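Local coordinates for protein PROBABLE CHAIN-FATTY-ACID-CoA LIGASE FADD13 (Mycobacterium tuberculosis, PDB 3T5B) that belongs to the AMP-binding enzyme family of the ANL clan and folds its chain into several beta sheets packed against helices, at residues 6-11 with 217-222; 58-63 with 84-89; 75-80 with 149-154; 154-159 with 175-180; 272-277 with 296-301. All coordinates share one frame; numbering follows the deposited sequence.

Overall arrangement
Followed from the N terminus, the chain first enters contact 1, where helix 4-14 meets helix 209-221 and closes a loop of about two hundred residues. Contacts 2, 3 and 4 all form within that loop. Contact 2 joins the ends of two parallel strands, 56-60 and 80-83; contact 3 opens before contact 2 has closed, so the two cross, and it ties the end of helix 65-77 to the loop ahead of strand 158-163. At G154 contact 3 hands over to contact 4, a hairpin base whose atoms pack against it. Contact 5 follows in series, in the mixed eight-stranded sheet, its centre about 34 Å from that of contact 3.

Contact 1. Residues 6-11 with 217-222; sequences WMLRQR and FSAMRG
M7 and L8 face M220 and A219 across two helical segments, 6-11 and 217-221, that run in roughly the same direction at 39° to each other, with their axes 9.0 Å apart at the closest point. A219 lies where the backbones are nearest, its CA 6.2 Å from the CA of L8, and its methyl receives the end of M7. M7 leaves its backbone extended, CG opposite the N, and then bends at the last torsion (chi3 86°), which brings CE to 3.7 Å from CB of A219 and 3.6 Å from the backbone N of M220. The sulfur meets the other methionine: M7 SD is 3.7 Å from M220 CB, and the two side chains cross at about a right angle. L8 adds a looser touch, CD2 lying 4.3 Å from A219 CB. R11 bends at its second and third torsions and curls round the carboxyl end of helix 209-221, where G222, with positive phi, leaves the helical conformation. Its NH1 comes 3.0 Å from G222 N, but both are donors and no bond results; the exact place of this side chain is doubtful, because its CD sits too close to A219 O. NH2 has a weak hydrogen bond to S15 OG. Around the pair, L8 rests on N36 and A39 of helix 32-48, Y72 of helix 65-77 touches both L8 and A219, and M220 packs against H182, A185 and S186 of helix 178-191.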
# COMPACT_ATOMS: atom_id res chain seq x y z
N TRP A 6 -2.35 -6.54 15.91
CA TRP A 6 -1.64 -6.49 17.19
C TRP A 6 -0.43 -5.57 17.14
O TRP A 6 -0.01 -5.03 18.16
CB TRP A 6 -1.17 -7.89 17.61
CG TRP A 6 -2.26 -8.91 17.73
CD1 TRP A 6 -3.60 -8.70 17.74
CD2 TRP A 6 -2.07 -10.33 17.85
NE1 TRP A 6 -4.27 -9.90 17.86
CE2 TRP A 6 -3.36 -10.91 17.93
CE3 TRP A 6 -0.95 -11.16 17.90
CZ2 TRP A 6 -3.55 -12.29 18.05
CZ3 TRP A 6 -1.14 -12.54 18.02
CH2 TRP A 6 -2.43 -13.08 18.09
N MET A 7 0.13 -5.39 15.95
CA MET A 7 1.28 -4.53 15.81
C MET A 7 0.87 -3.08 16.05
O MET A 7 1.65 -2.30 16.60
CB MET A 7 1.88 -4.66 14.41
CG MET A 7 3.05 -3.75 14.17
SD MET A 7 3.55 -3.74 12.45
CE MET A 7 2.44 -2.49 11.78
N LEU A 8 -0.34 -2.74 15.64
CA LEU A 8 -0.86 -1.39 15.82
C LEU A 8 -1.01 -1.13 17.31
O LEU A 8 -0.74 -0.03 17.79
CB LEU A 8 -2.21 -1.25 15.13
CG LEU A 8 -2.74 0.15 14.81
CD1 LEU A 8 -3.84 0.52 15.75
CD2 LEU A 8 -1.61 1.15 14.87
N ARG A 9 -1.42 -2.16 18.04
CA ARG A 9 -1.63 -2.09 19.48
C ARG A 9 -0.30 -1.93 20.23
O ARG A 9 -0.22 -1.19 21.20
CB ARG A 9 -2.35 -3.34 19.97
CG ARG A 9 -2.53 -3.40 21.47
CD ARG A 9 -2.91 -4.80 21.89
NE ARG A 9 -1.81 -5.73 21.65
CZ ARG A 9 -1.96 -7.04 21.52
NH1 ARG A 9 -3.17 -7.59 21.61
NH2 ARG A 9 -0.91 -7.81 21.30
N GLN A 10 0.73 -2.64 19.78
CA GLN A 10 2.03 -2.55 20.43
C GLN A 10 2.65 -1.18 20.14
O GLN A 10 3.36 -0.64 20.99
CB GLN A 10 2.92 -3.70 19.96
CG GLN A 10 2.22 -5.04 20.21
CD GLN A 10 2.88 -6.23 19.55
OE1 GLN A 10 3.28 -6.18 18.38
NE2 GLN A 10 2.98 -7.32 20.29
N ARG A 11 2.36 -0.62 18.97
CA ARG A 11 2.88 0.70 18.63
C ARG A 11 2.20 1.71 19.55
O ARG A 11 2.80 2.69 19.97
CB ARG A 11 2.55 1.05 17.18
CG ARG A 11 2.89 2.49 16.81
CD ARG A 11 4.34 2.65 16.43
NE ARG A 11 5.24 2.65 17.56
CZ ARG A 11 6.53 2.33 17.50
NH1 ARG A 11 7.07 1.97 16.35
NH2 ARG A 11 7.29 2.40 18.59
N PHE A 217 4.08 0.01 7.51
CA PHE A 217 5.41 0.17 8.06
C PHE A 217 5.57 1.49 8.78
O PHE A 217 6.54 1.70 9.51
CB PHE A 217 6.51 -0.09 7.00
CG PHE A 217 6.88 1.09 6.14
CD1 PHE A 217 7.64 2.13 6.65
CD2 PHE A 217 6.55 1.11 4.79
CE1 PHE A 217 8.09 3.17 5.83
CE2 PHE A 217 6.99 2.14 3.96
CZ PHE A 217 7.76 3.17 4.48
N SER A 218 4.61 2.39 8.60
CA SER A 218 4.66 3.65 9.32
C SER A 218 4.36 3.28 10.76
O SER A 218 4.98 3.79 11.68
CB SER A 218 3.60 4.62 8.80
OG SER A 218 4.02 5.23 7.60
N ALA A 219 3.42 2.37 10.94
CA ALA A 219 3.05 1.93 12.28
C ALA A 219 4.15 1.08 12.90
O ALA A 219 4.40 1.18 14.09
CB ALA A 219 1.74 1.15 12.23
N MET A 220 4.81 0.25 12.09
CA MET A 220 5.89 -0.61 12.56
C MET A 220 7.08 0.18 13.10
O MET A 220 7.70 -0.20 14.10
CB MET A 220 6.37 -1.52 11.42
CG MET A 220 7.46 -2.52 11.81
SD MET A 220 7.98 -3.62 10.44
CE MET A 220 6.55 -4.72 10.29
N ARG A 221 7.41 1.29 12.45
CA ARG A 221 8.55 2.12 12.85
C ARG A 221 8.16 3.28 13.76
O ARG A 221 9.03 3.89 14.40
CB ARG A 221 9.24 2.65 11.59
CG ARG A 221 10.40 3.63 11.80
CD ARG A 221 11.60 3.01 12.53
NE ARG A 221 11.38 2.95 13.98
CZ ARG A 221 12.30 2.57 14.86
NH1 ARG A 221 13.51 2.21 14.45
NH2 ARG A 221 12.00 2.56 16.16
N GLY A 222 6.87 3.58 13.84
CA GLY A 222 6.43 4.70 14.65
C GLY A 222 6.64 5.99 13.88
O GLY A 222 7.35 6.91 14.33

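Contact 2. Residues 58-63 with 84-89; sequences ALLMPN and INTRLA
L59 and I84 link the C-terminal ends of two parallel strands in a beta-alpha-beta unit, in which strand 56-60 leads through helix 65-77 to strand 80-83. The pairing is carried just past strand 80-83 by one backbone bond, I84 N to L59 O at 2.9 Å, nearly straight at 165°. Beyond it the chains part and a water fills the step: it accepts from M61 N and donates toward L59 O and I84 O, although it has more acceptors within range than protons to give. Apolar groups close the side of the junction. CG of L60 lies 4.2 Å from CB of I84, while CD1 of I84 reaches CB of A58. Farther along, the side chains of L60 and T86 run antiparallel, side by side, and meet through their methyls. Helix 90-100 adds V93 against L60 and I96 against I84. The loop takes its shape partly from N85, whose OD1 accepts from R87 N at 2.7 Å, an Asx turn. T86 places its methyl beside its own backbone N (OG1 at chi1 53°), and CG2 thereby meets both L60 CD2 and the backbone N of M61 at 3.6 Å.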
# COMPACT_ATOMS: atom_id res chain seq x y z
N ALA A 58 -15.28 -4.91 1.84
CA ALA A 58 -14.76 -4.04 0.79
C ALA A 58 -14.70 -2.58 1.23
O ALA A 58 -15.59 -2.11 1.93
CB ALA A 58 -15.62 -4.18 -0.46
N LEU A 59 -13.64 -1.87 0.83
CA LEU A 59 -13.47 -0.46 1.17
C LEU A 59 -13.37 0.38 -0.12
O LEU A 59 -12.41 0.25 -0.89
CB LEU A 59 -12.22 -0.26 2.02
CG LEU A 59 -12.10 -1.16 3.26
CD1 LEU A 59 -10.81 -0.87 4.01
CD2 LEU A 59 -13.31 -0.94 4.16
N LEU A 60 -14.38 1.22 -0.35
CA LEU A 60 -14.45 2.09 -1.53
C LEU A 60 -14.55 3.51 -0.98
O LEU A 60 -15.66 4.03 -0.80
CB LEU A 60 -15.72 1.78 -2.33
CG LEU A 60 -15.65 1.37 -3.80
CD1 LEU A 60 -17.06 1.14 -4.32
CD2 LEU A 60 -14.95 2.44 -4.62
N MET A 61 -13.41 4.14 -0.72
CA MET A 61 -13.46 5.46 -0.14
C MET A 61 -12.20 6.28 -0.32
O MET A 61 -11.16 5.77 -0.76
CB MET A 61 -13.73 5.32 1.35
CG MET A 61 -12.63 4.58 2.08
SD MET A 61 -13.08 4.20 3.76
CE MET A 61 -13.88 2.66 3.50
N PRO A 62 -12.27 7.59 0.02
CA PRO A 62 -11.12 8.49 -0.10
C PRO A 62 -10.14 8.12 0.99
O PRO A 62 -10.52 7.49 1.98
CB PRO A 62 -11.72 9.88 0.15
CG PRO A 62 -13.20 9.70 -0.11
CD PRO A 62 -13.46 8.34 0.47
N ASN A 63 -8.88 8.49 0.82
CA ASN A 63 -7.90 8.21 1.84
C ASN A 63 -8.40 8.88 3.11
O ASN A 63 -8.92 10.00 3.05
CB ASN A 63 -6.54 8.76 1.44
CG ASN A 63 -5.90 7.96 0.33
OD1 ASN A 63 -6.47 6.99 -0.17
ND2 ASN A 63 -4.70 8.36 -0.06
N ILE A 84 -10.79 -0.97 -2.94
CA ILE A 84 -11.07 -0.81 -4.36
C ILE A 84 -10.82 0.58 -4.91
O ILE A 84 -10.98 1.60 -4.23
CB ILE A 84 -12.52 -1.22 -4.66
CG1 ILE A 84 -12.76 -2.64 -4.16
CG2 ILE A 84 -12.77 -1.16 -6.15
CD1 ILE A 84 -14.17 -3.11 -4.30
N ASN A 85 -10.40 0.60 -6.17
CA ASN A 85 -10.14 1.84 -6.88
C ASN A 85 -11.46 2.60 -6.93
O ASN A 85 -12.49 2.04 -7.31
CB ASN A 85 -9.66 1.53 -8.30
CG ASN A 85 -9.03 2.73 -8.98
OD1 ASN A 85 -9.58 3.84 -8.96
ND2 ASN A 85 -7.88 2.52 -9.61
N THR A 86 -11.44 3.86 -6.55
CA THR A 86 -12.64 4.68 -6.56
C THR A 86 -12.82 5.36 -7.91
O THR A 86 -13.70 6.20 -8.08
CB THR A 86 -12.57 5.77 -5.48
OG1 THR A 86 -11.34 6.50 -5.62
CG2 THR A 86 -12.65 5.15 -4.09
N ARG A 87 -11.98 4.99 -8.88
CA ARG A 87 -12.04 5.59 -10.20
C ARG A 87 -12.73 4.71 -11.24
O ARG A 87 -13.15 5.19 -12.29
CB ARG A 87 -10.64 5.93 -10.70
CG ARG A 87 -9.81 6.77 -9.73
CD ARG A 87 -10.15 8.24 -9.82
NE ARG A 87 -11.58 8.49 -9.73
CZ ARG A 87 -12.12 9.70 -9.61
NH1 ARG A 87 -11.34 10.77 -9.56
NH2 ARG A 87 -13.44 9.84 -9.55
N LEU A 88 -12.86 3.42 -10.95
CA LEU A 88 -13.51 2.54 -11.91
C LEU A 88 -15.03 2.62 -11.90
O LEU A 88 -15.64 3.04 -10.91
CB LEU A 88 -13.03 1.10 -11.73
CG LEU A 88 -12.65 0.61 -10.34
CD1 LEU A 88 -13.89 0.65 -9.49
CD2 LEU A 88 -12.08 -0.80 -10.40
N ALA A 89 -15.63 2.23 -13.02
CA ALA A 89 -17.07 2.26 -13.19
C ALA A 89 -17.77 1.17 -12.38
O ALA A 89 -17.16 0.18 -11.98
CB ALA A 89 -17.41 2.11 -14.67
O HOH W 1 -10.85 2.76 -1.68

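Contact 3. Residues 75-80 with 149-154; sequences AKLGAV and PAVECG
Apolar contacts make up one part of this junction, in which K76, L77 and G78 at the end of helix 65-77 meet P149, V151 and C153. The ring of P149 rests against two side chains: its CD is 3.9 Å from CD of K76, and its CB is 4.1 Å from CD1 of L77, which crosses it at about a right angle. V151 lies over the last turn, CB 3.6 Å from K76 O and CG1 at the same distance from L77 O. C153 turns its sulfur between its own backbone N and carbonyl carbon (chi1 65°), which brings SG to 3.5 Å from CA of G78. G78 puts only this CA against the sulfur, and its positive phi marks it as the C-prime residue of a Schellman motif, with G78 N bonded to A75 O at 3.2 Å. The polar link across the junction is a water, which donates to K76 O at 2.8 Å and to V151 O at 3.0 Å and so joins two acceptors that could not bond each other directly. K76, its chain extended beyond CG, carries NZ past P149 to a salt bridge with E148, the residue just before that proline, and to hydrogen bonds with N36 and N40, so three side chains grip the ammonium. In the wider fold, helix 32-48 covers the P149 side: L77 touches L46 and T47, and P149 rests on N40 and A43. On the other flank A75 leans on L159 of strand 158-163, while V80, beginning the next strand, packs on N158 and I161.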
# COMPACT_ATOMS: atom_id res chain seq x y z
N ALA A 75 -7.94 -6.59 10.51
CA ALA A 75 -6.74 -7.36 10.83
C ALA A 75 -6.85 -8.03 12.20
O ALA A 75 -6.50 -9.19 12.36
CB ALA A 75 -5.52 -6.45 10.81
N LYS A 76 -7.34 -7.27 13.18
CA LYS A 76 -7.50 -7.79 14.54
C LYS A 76 -8.60 -8.86 14.64
O LYS A 76 -8.64 -9.64 15.59
CB LYS A 76 -7.82 -6.65 15.51
CG LYS A 76 -6.69 -5.65 15.67
CD LYS A 76 -6.96 -4.66 16.80
CE LYS A 76 -5.74 -3.78 17.05
NZ LYS A 76 -5.99 -2.71 18.07
N LEU A 77 -9.49 -8.89 13.66
CA LEU A 77 -10.59 -9.84 13.64
C LEU A 77 -10.24 -11.06 12.83
O LEU A 77 -10.90 -12.09 12.94
CB LEU A 77 -11.82 -9.19 13.02
CG LEU A 77 -13.07 -8.94 13.85
CD1 LEU A 77 -12.75 -8.61 15.29
CD2 LEU A 77 -13.83 -7.81 13.19
N GLY A 78 -9.20 -10.94 12.02
CA GLY A 78 -8.80 -12.04 11.16
C GLY A 78 -9.61 -11.94 9.88
O GLY A 78 -9.69 -12.89 9.10
N ALA A 79 -10.23 -10.77 9.69
CA ALA A 79 -11.05 -10.49 8.52
C ALA A 79 -10.16 -10.03 7.37
O ALA A 79 -8.99 -9.70 7.56
CB ALA A 79 -12.08 -9.42 8.83
N VAL A 80 -10.74 -9.99 6.17
CA VAL A 80 -9.99 -9.62 4.98
C VAL A 80 -10.54 -8.39 4.29
O VAL A 80 -11.68 -8.37 3.84
CB VAL A 80 -9.98 -10.78 3.97
CG1 VAL A 80 -9.06 -10.44 2.80
CG2 VAL A 80 -9.55 -12.06 4.65
N PRO A 149 -9.92 -6.55 20.58
CA PRO A 149 -10.62 -7.80 20.25
C PRO A 149 -9.73 -8.95 20.68
O PRO A 149 -8.51 -8.83 20.69
CB PRO A 149 -10.74 -7.74 18.74
CG PRO A 149 -10.72 -6.28 18.43
CD PRO A 149 -9.67 -5.76 19.37
N ALA A 150 -10.32 -10.08 21.04
CA ALA A 150 -9.53 -11.23 21.44
C ALA A 150 -9.75 -12.33 20.40
O ALA A 150 -10.62 -13.18 20.56
CB ALA A 150 -9.96 -11.71 22.81
N VAL A 151 -8.96 -12.31 19.34
CA VAL A 151 -9.09 -13.31 18.29
C VAL A 151 -7.73 -13.88 17.90
O VAL A 151 -6.85 -13.14 17.47
CB VAL A 151 -9.78 -12.71 17.03
CG1 VAL A 151 -10.08 -13.80 16.00
CG2 VAL A 151 -11.06 -11.99 17.43
N GLU A 152 -7.57 -15.18 18.06
CA GLU A 152 -6.33 -15.87 17.73
C GLU A 152 -6.24 -16.00 16.21
O GLU A 152 -6.83 -16.91 15.62
CB GLU A 152 -6.33 -17.26 18.39
CG GLU A 152 -5.01 -18.01 18.35
CD GLU A 152 -4.56 -18.37 16.94
OE1 GLU A 152 -5.37 -18.93 16.16
OE2 GLU A 152 -3.38 -18.09 16.62
N CYS A 153 -5.51 -15.09 15.57
CA CYS A 153 -5.39 -15.10 14.12
C CYS A 153 -4.16 -14.32 13.65
O CYS A 153 -3.59 -13.51 14.39
CB CYS A 153 -6.64 -14.48 13.50
SG CYS A 153 -6.82 -12.73 13.93
N GLY A 154 -3.77 -14.53 12.40
CA GLY A 154 -2.61 -13.84 11.87
C GLY A 154 -1.77 -14.81 11.06
O GLY A 154 -2.31 -15.76 10.48
O HOH W 2 -6.80 -10.12 17.59

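Contact 4. Residues 154-159 with 175-180; sequences GGDDNL and VHTHES
G155 O and D157 O, both in the turn before strand 158-163, take backbone N-H groups from the first residues of helix 178-191. E179 N donates to G155 O at 3.0 Å, while H178 N reaches D157 O through a weak bond of 3.5 Å. One strand bond follows, L159 N to H176 O at 2.8 Å. The turn itself, a type II' from G154 to D157, is closed by D157 N to G154 O, and the D157 carboxylate reaches back to take G154 N on the anti side of OD2 at 2.7 Å, 33° out of its plane. T177 and S180 satisfy each other at the helix start: OG1 of T177 accepts from S180 N, and OG of S180 accepts from T177 N and is also hydrogen-bonded to H176 ND1. A water links T177 OG1 to D156 OD2. K360 takes up OD1 of N158 and the carbonyl of D156. H178 is held flat between two aliphatic groups, with CG of L159 over one face, 3.6 Å from the ring centroid, and CA of G154 over the opposite face at 3.8 Å, both CH-pi contacts. D157 O lies in the ring plane at its edge. ND1 is hydrogen-bonded to the backbone N of I4, which fixes the rotation of the ring. N158 and T177 form a non-hydrogen-bonded antiparallel pair, and the whole combines a beta hairpin, 158-163 with 173-177, with a capping box at the start of the helix that follows its second strand directly.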
# COMPACT_ATOMS: atom_id res chain seq x y z
N GLY A 154 -3.77 -14.53 12.40
CA GLY A 154 -2.61 -13.84 11.87
C GLY A 154 -1.77 -14.81 11.06
O GLY A 154 -2.31 -15.76 10.48
N GLY A 155 -0.47 -14.58 11.02
CA GLY A 155 0.41 -15.46 10.26
C GLY A 155 -0.02 -15.59 8.81
O GLY A 155 -0.07 -14.61 8.07
N ASP A 156 -0.36 -16.81 8.42
CA ASP A 156 -0.77 -17.11 7.05
C ASP A 156 -2.25 -16.82 6.75
O ASP A 156 -2.70 -17.03 5.62
CB ASP A 156 -0.45 -18.56 6.71
CG ASP A 156 -0.25 -18.79 5.23
OD1 ASP A 156 -1.05 -19.55 4.63
OD2 ASP A 156 0.70 -18.20 4.66
N ASP A 157 -3.01 -16.35 7.74
CA ASP A 157 -4.41 -16.04 7.50
C ASP A 157 -4.50 -14.89 6.48
O ASP A 157 -3.67 -13.98 6.48
CB ASP A 157 -5.12 -15.60 8.78
CG ASP A 157 -5.19 -16.70 9.83
OD1 ASP A 157 -5.22 -17.90 9.45
OD2 ASP A 157 -5.25 -16.36 11.03
N ASN A 158 -5.49 -14.95 5.60
CA ASN A 158 -5.65 -13.90 4.62
C ASN A 158 -5.91 -12.58 5.33
O ASN A 158 -6.55 -12.56 6.38
CB ASN A 158 -6.82 -14.19 3.68
CG ASN A 158 -6.61 -15.42 2.85
OD1 ASN A 158 -5.48 -15.84 2.60
ND2 ASN A 158 -7.71 -16.01 2.39
N LEU A 159 -5.41 -11.50 4.74
CA LEU A 159 -5.58 -10.17 5.30
C LEU A 159 -6.09 -9.21 4.20
O LEU A 159 -7.03 -8.43 4.42
CB LEU A 159 -4.25 -9.65 5.85
CG LEU A 159 -4.26 -8.63 6.99
CD1 LEU A 159 -2.93 -7.90 6.98
CD2 LEU A 159 -5.38 -7.63 6.87
N VAL A 175 -4.05 -12.14 -3.16
CA VAL A 175 -4.29 -12.33 -1.73
C VAL A 175 -2.99 -12.19 -0.93
O VAL A 175 -1.99 -12.84 -1.23
CB VAL A 175 -4.95 -13.71 -1.41
CG1 VAL A 175 -5.76 -14.19 -2.61
CG2 VAL A 175 -3.91 -14.72 -1.00
N HIS A 176 -3.02 -11.32 0.08
CA HIS A 176 -1.87 -11.10 0.96
C HIS A 176 -2.26 -11.47 2.38
O HIS A 176 -3.42 -11.38 2.77
CB HIS A 176 -1.38 -9.65 0.85
CG HIS A 176 -0.36 -9.45 -0.23
ND1 HIS A 176 0.89 -10.03 -0.18
CD2 HIS A 176 -0.42 -8.80 -1.41
CE1 HIS A 176 1.55 -9.76 -1.29
NE2 HIS A 176 0.77 -9.01 -2.06
N THR A 177 -1.28 -11.93 3.15
CA THR A 177 -1.52 -12.36 4.51
C THR A 177 -0.84 -11.44 5.51
O THR A 177 -0.12 -10.52 5.13
CB THR A 177 -0.94 -13.77 4.75
OG1 THR A 177 0.48 -13.73 4.54
CG2 THR A 177 -1.55 -14.79 3.80
N HIS A 178 -1.07 -11.70 6.79
CA HIS A 178 -0.46 -10.92 7.84
C HIS A 178 1.07 -10.99 7.72
O HIS A 178 1.75 -9.99 7.92
CB HIS A 178 -0.92 -11.44 9.20
CG HIS A 178 -2.34 -11.10 9.53
ND1 HIS A 178 -2.68 -10.15 10.47
CD2 HIS A 178 -3.51 -11.54 9.00
CE1 HIS A 178 -4.00 -10.02 10.50
NE2 HIS A 178 -4.52 -10.85 9.62
N GLU A 179 1.59 -12.17 7.38
CA GLU A 179 3.04 -12.38 7.24
C GLU A 179 3.66 -11.70 6.02
O GLU A 179 4.70 -11.04 6.14
CB GLU A 179 3.37 -13.87 7.18
CG GLU A 179 4.28 -14.36 8.30
CD GLU A 179 5.56 -13.55 8.44
OE1 GLU A 179 5.82 -13.06 9.56
OE2 GLU A 179 6.32 -13.42 7.46
N SER A 180 3.05 -11.86 4.85
CA SER A 180 3.62 -11.25 3.65
C SER A 180 3.62 -9.73 3.78
O SER A 180 4.55 -9.07 3.33
CB SER A 180 2.88 -11.69 2.38
OG SER A 180 1.61 -11.07 2.25
O HOH W 3 2.02 -16.02 4.46

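Contact 5. Residues 272-277 with 296-301; sequences FRYFIT and EVVQGY
Y274 to T277 pair with E296 to Q299 in parallel, strands 274-277 and 296-302 of a beta-alpha-beta unit whose connection is helix 284-291. The axes of the two segments come within 4.7 Å of each other, at an angle of 19°, and the backbone bonds zip them in alternation. F275 N donates to E296 O, V298 N to F275 O, T277 N to V298 O at 2.9 Å, and G300 N to T277 O. At the start of the ladder, E296 N to R273 O is weak. CA-H groups of V297 and Q299 add contacts to F275 O and T277 O. One face carries Y274, I276, E296 and V298, where CD2 of Y274 lies 4.2 Å from CG2 of V298. F275, T277, V297 and Q299 share the other. There T277 has OG1 beside its backbone N (chi1 -64°), and this atom lies 3.3 Å from CG1 of V297; it is buried with no polar partner in the model. F272 turns its CZ over the centre of the F275 ring, 3.5 Å above its plane. Helix 252-258 lies across this face, with L255 touching both F275 and T277, and Y290 meets the F275 ring from helix 284-291. Parallel neighbours joined through a helix are typical of alpha/beta sheets, here one of eight strands, mixed.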
# COMPACT_ATOMS: atom_id res chain seq x y z
N PHE A 272 12.87 17.74 5.02
CA PHE A 272 12.68 16.79 3.93
C PHE A 272 13.98 16.14 3.48
O PHE A 272 14.92 16.83 3.08
CB PHE A 272 12.00 17.43 2.72
CG PHE A 272 11.36 16.41 1.81
CD1 PHE A 272 10.13 15.85 2.16
CD2 PHE A 272 12.01 15.96 0.67
CE1 PHE A 272 9.56 14.84 1.36
CE2 PHE A 272 11.46 14.96 -0.12
CZ PHE A 272 10.23 14.39 0.22
N ARG A 273 14.03 14.82 3.53
CA ARG A 273 15.24 14.09 3.17
C ARG A 273 15.29 13.42 1.80
O ARG A 273 16.34 13.42 1.15
CB ARG A 273 15.53 13.05 4.25
CG ARG A 273 16.60 13.45 5.24
CD ARG A 273 16.27 12.96 6.64
NE ARG A 273 15.85 11.56 6.66
CZ ARG A 273 14.97 11.07 7.52
NH1 ARG A 273 14.44 11.87 8.44
NH2 ARG A 273 14.62 9.79 7.47
N TYR A 274 14.18 12.84 1.36
CA TYR A 274 14.17 12.15 0.08
C TYR A 274 12.79 11.68 -0.37
O TYR A 274 11.88 11.53 0.45
CB TYR A 274 15.08 10.92 0.14
CG TYR A 274 14.63 9.90 1.17
CD1 TYR A 274 14.99 10.03 2.51
CD2 TYR A 274 13.85 8.81 0.80
CE1 TYR A 274 14.59 9.09 3.45
CE2 TYR A 274 13.44 7.87 1.74
CZ TYR A 274 13.81 8.01 3.06
OH TYR A 274 13.42 7.08 4.00
N PHE A 275 12.68 11.42 -1.67
CA PHE A 275 11.44 10.94 -2.25
C PHE A 275 11.64 9.46 -2.55
O PHE A 275 12.75 9.04 -2.85
CB PHE A 275 11.13 11.65 -3.58
CG PHE A 275 10.53 13.02 -3.43
CD1 PHE A 275 11.33 14.16 -3.46
CD2 PHE A 275 9.15 13.18 -3.30
CE1 PHE A 275 10.76 15.44 -3.35
CE2 PHE A 275 8.57 14.45 -3.19
CZ PHE A 275 9.38 15.58 -3.22
N ILE A 276 10.57 8.68 -2.44
CA ILE A 276 10.64 7.27 -2.77
C ILE A 276 9.87 7.17 -4.08
O ILE A 276 8.68 7.47 -4.13
CB ILE A 276 9.96 6.38 -1.73
CG1 ILE A 276 10.54 6.66 -0.34
CG2 ILE A 276 10.15 4.92 -2.11
CD1 ILE A 276 9.94 5.81 0.77
N THR A 277 10.55 6.75 -5.15
CA THR A 277 9.93 6.64 -6.47
C THR A 277 9.60 5.22 -6.93
O THR A 277 10.36 4.28 -6.70
CB THR A 277 10.84 7.28 -7.54
OG1 THR A 277 10.98 8.68 -7.28
CG2 THR A 277 10.27 7.08 -8.93
N GLU A 296 17.52 13.79 -1.92
CA GLU A 296 17.85 12.62 -2.73
C GLU A 296 16.62 11.80 -3.10
O GLU A 296 15.52 12.05 -2.62
CB GLU A 296 18.91 11.75 -2.03
CG GLU A 296 18.72 11.54 -0.55
CD GLU A 296 19.91 10.84 0.08
OE1 GLU A 296 21.01 11.43 0.07
OE2 GLU A 296 19.75 9.70 0.57
N VAL A 297 16.82 10.84 -4.00
CA VAL A 297 15.72 9.99 -4.45
C VAL A 297 16.16 8.54 -4.58
O VAL A 297 17.28 8.25 -5.02
CB VAL A 297 15.18 10.48 -5.82
CG1 VAL A 297 13.94 9.70 -6.21
CG2 VAL A 297 14.86 11.96 -5.77
N VAL A 298 15.29 7.62 -4.18
CA VAL A 298 15.59 6.20 -4.31
C VAL A 298 14.44 5.61 -5.09
O VAL A 298 13.29 5.97 -4.88
CB VAL A 298 15.72 5.53 -2.93
CG1 VAL A 298 16.98 6.06 -2.23
CG2 VAL A 298 14.48 5.80 -2.09
N GLN A 299 14.76 4.70 -6.00
CA GLN A 299 13.72 4.12 -6.84
C GLN A 299 13.62 2.61 -6.76
O GLN A 299 14.61 1.90 -6.62
CB GLN A 299 13.94 4.56 -8.28
CG GLN A 299 15.40 4.83 -8.59
CD GLN A 299 15.57 5.75 -9.79
OE1 GLN A 299 16.60 6.43 -9.91
NE2 GLN A 299 14.59 5.77 -10.68
N GLY A 300 12.39 2.12 -6.86
CA GLY A 300 12.19 0.70 -6.78
C GLY A 300 11.23 0.10 -7.78
O GLY A 300 10.44 0.78 -8.43
N TYR A 301 11.34 -1.22 -7.88
CA TYR A 301 10.50 -2.02 -8.75
C TYR A 301 9.73 -2.96 -7.82
O TYR A 301 10.32 -3.58 -6.93
CB TYR A 301 11.39 -2.82 -9.71
CG TYR A 301 10.71 -3.99 -10.38
CD1 TYR A 301 9.72 -3.80 -11.34
CD2 TYR A 301 11.08 -5.29 -10.06
CE1 TYR A 301 9.13 -4.88 -11.98
CE2 TYR A 301 10.50 -6.38 -10.69
CZ TYR A 301 9.53 -6.17 -11.65
OH TYR A 301 8.98 -7.25 -12.29